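Local coordinates for holo-[acyl-carrier-protein] synthase (Helicobacter pylori, PDB 5XUK) that belongs to the 4'-phosphopantetheinyl transferase superfamily and binds coenzyme A at the interfaces between the subunits of a trimer, at residues G3-S8 with F46-E51. Numbering follows the deposited sequence.
Sequences GIDIVS and FFALKE. With COA (coenzyme A), chain B.
Asp5 meets Ala48 and Glu51 where strand 2-8, the outermost strand within this chain of the antiparallel sheet in the AcpS-type 4'-phosphopantetheinyl transferase fold, packs across helix 40-56. The N-to-C directions of the two short segments are 148° apart, with axes 6.9 Å apart. No hydrogen bond joins them; the fit is made by van der Waals contact. Asp5 CB lies 3.3 Å from the carbonyl O of Ala48. With CG anti to the backbone N (chi1 -152°), the carboxylate comes up against Glu51, whose CB is 3.4 Å from Asp5 CG. Asp5 OD1 forms a salt bridge with Lys55 NZ, one helical turn beyond Glu51, and makes a close approach, 3.1 Å, to O4A of coenzyme A; Lys55 NZ also bonds coenzyme A. OD2 is buried near Glu51 CB with no polar partner in the model. Glu51 bends at chi2, taking its carboxylate away from the strand toward coenzyme A, where OE1 accepts a weak, 3.4 Å hydrogen bond from N8P. Asp5 OD1 and Glu51 OE2 are 5.0 Å apart. Farther along the strand, Val7 CG2 packs against Ala48 CB. On the strand's other face, Ile4 and Ile6 pack on Ile109 of the second subunit. Val7 CG2 also touches Phe47, whose ring meets Phe27 edge-to-face, at the ring edge, near its plane, 3.8 Å from CD2.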
# COMPACT_ATOMS: atom_id res chain seq x y z
N GLY A 3 8.37 1.92 -0.35
CA GLY A 3 8.37 0.90 0.70
C GLY A 3 7.01 0.80 1.34
O GLY A 3 6.27 1.78 1.35
N ILE A 4 6.67 -0.36 1.88
CA ILE A 4 5.33 -0.62 2.41
C ILE A 4 5.49 -1.56 3.54
O ILE A 4 6.45 -2.31 3.56
CB ILE A 4 4.33 -1.22 1.35
CG1 ILE A 4 2.89 -1.16 1.82
CG2 ILE A 4 4.63 -2.68 1.00
CD1 ILE A 4 1.86 -1.24 0.70
N ASP A 5 4.56 -1.55 4.47
CA ASP A 5 4.64 -2.45 5.62
C ASP A 5 3.27 -2.64 6.22
O ASP A 5 2.48 -1.71 6.30
CB ASP A 5 5.58 -1.84 6.67
CG ASP A 5 6.23 -2.88 7.52
OD1 ASP A 5 7.22 -3.47 7.05
OD2 ASP A 5 5.77 -3.12 8.66
N ILE A 6 2.99 -3.85 6.68
CA ILE A 6 1.70 -4.15 7.29
C ILE A 6 2.04 -4.80 8.60
O ILE A 6 2.91 -5.65 8.65
CB ILE A 6 0.83 -5.09 6.41
CG1 ILE A 6 -0.47 -5.45 7.12
CG2 ILE A 6 1.58 -6.37 6.04
CD1 ILE A 6 -1.56 -5.91 6.17
N VAL A 7 1.41 -4.33 9.67
CA VAL A 7 1.73 -4.80 11.02
C VAL A 7 0.45 -5.16 11.72
O VAL A 7 -0.57 -4.47 11.56
CB VAL A 7 2.49 -3.70 11.82
CG1 VAL A 7 2.58 -4.05 13.29
CG2 VAL A 7 3.88 -3.49 11.24
N SER A 8 0.49 -6.25 12.47
CA SER A 8 -0.59 -6.61 13.38
C SER A 8 -0.55 -5.68 14.59
O SER A 8 0.48 -5.59 15.29
CB SER A 8 -0.41 -8.04 13.86
OG SER A 8 -1.32 -8.35 14.91
N PHE A 46 3.13 4.08 13.44
CA PHE A 46 4.46 4.69 13.36
C PHE A 46 5.49 3.61 13.14
O PHE A 46 6.44 3.78 12.40
CB PHE A 46 4.80 5.52 14.62
CG PHE A 46 4.07 6.84 14.70
CD1 PHE A 46 2.92 7.10 13.93
CD2 PHE A 46 4.51 7.83 15.59
CE1 PHE A 46 2.26 8.32 14.02
CE2 PHE A 46 3.84 9.04 15.69
CZ PHE A 46 2.72 9.29 14.91
N PHE A 47 5.32 2.49 13.80
CA PHE A 47 6.21 1.36 13.57
C PHE A 47 6.19 0.96 12.09
O PHE A 47 7.23 0.80 11.47
CB PHE A 47 5.79 0.18 14.43
CG PHE A 47 6.77 -0.96 14.40
CD1 PHE A 47 7.85 -0.98 15.27
CD2 PHE A 47 6.62 -2.01 13.49
CE1 PHE A 47 8.77 -2.02 15.24
CE2 PHE A 47 7.53 -3.06 13.45
CZ PHE A 47 8.60 -3.07 14.33
N ALA A 48 4.98 0.84 11.53
CA ALA A 48 4.81 0.39 10.16
C ALA A 48 5.44 1.41 9.22
O ALA A 48 6.12 1.06 8.24
CB ALA A 48 3.33 0.17 9.85
N LEU A 49 5.28 2.69 9.56
CA LEU A 49 5.83 3.76 8.73
C LEU A 49 7.35 3.79 8.74
O LEU A 49 7.97 4.18 7.76
CB LEU A 49 5.28 5.11 9.20
CG LEU A 49 5.78 6.37 8.51
CD1 LEU A 49 5.49 6.27 7.03
CD2 LEU A 49 5.12 7.61 9.10
N LYS A 50 7.95 3.42 9.87
CA LYS A 50 9.41 3.43 9.96
C LYS A 50 9.97 2.23 9.20
O LYS A 50 10.92 2.34 8.45
CB LYS A 50 9.85 3.43 11.42
CG LYS A 50 9.54 4.74 12.13
CD LYS A 50 10.49 5.00 13.31
CE LYS A 50 10.15 6.30 14.03
NZ LYS A 50 11.28 6.85 14.86
N GLU A 51 9.37 1.07 9.40
CA GLU A 51 9.71 -0.07 8.57
C GLU A 51 9.59 0.25 7.08
O GLU A 51 10.51 -0.01 6.32
CB GLU A 51 8.82 -1.25 8.92
CG GLU A 51 9.06 -1.82 10.31
CD GLU A 51 10.41 -2.51 10.45
OE1 GLU A 51 10.55 -3.32 11.39
OE2 GLU A 51 11.32 -2.25 9.64
N1A COA B . 14.89 -3.31 1.42
C2A COA B . 13.63 -3.42 0.95
N3A COA B . 12.83 -4.46 1.27
C4A COA B . 13.27 -5.45 2.06
C5A COA B . 14.64 -5.39 2.60
C6A COA B . 15.46 -4.22 2.22
N6A COA B . 16.73 -4.07 2.67
N7A COA B . 14.81 -6.49 3.34
C8A COA B . 13.65 -7.21 3.31
N9A COA B . 12.74 -6.57 2.53
C1B COA B . 11.39 -7.05 2.22
C2B COA B . 11.47 -8.46 1.64
O2B COA B . 10.76 -8.58 0.40
C3B COA B . 10.80 -9.35 2.67
O3B COA B . 9.97 -10.36 2.12
P3B COA B . 10.57 -11.74 1.49
O7A COA B . 11.80 -12.03 2.32
O8A COA B . 9.49 -12.76 1.74
O9A COA B . 10.81 -11.35 0.04
C4B COA B . 9.96 -8.36 3.43
O4B COA B . 10.64 -7.11 3.42
C5B COA B . 9.68 -8.81 4.84
O5B COA B . 8.33 -8.44 5.03
P1A COA B . 7.79 -7.93 6.42
O1A COA B . 7.50 -9.22 7.15
O2A COA B . 6.71 -6.88 6.25
O3A COA B . 9.05 -7.13 6.95
P2A COA B . 9.23 -6.85 8.51
O4A COA B . 8.35 -5.69 8.93
O5A COA B . 9.11 -8.19 9.23
O6A COA B . 10.79 -6.41 8.50
CBP COA B . 12.84 -5.30 7.73
CCP COA B . 11.50 -5.93 7.34
CDP COA B . 13.95 -5.84 6.83
CEP COA B . 12.76 -3.79 7.54
CAP COA B . 13.16 -5.69 9.18
OAP COA B . 13.72 -7.00 9.22
C9P COA B . 14.10 -4.76 9.89
O9P COA B . 15.11 -4.35 9.34
N8P COA B . 13.75 -4.44 11.14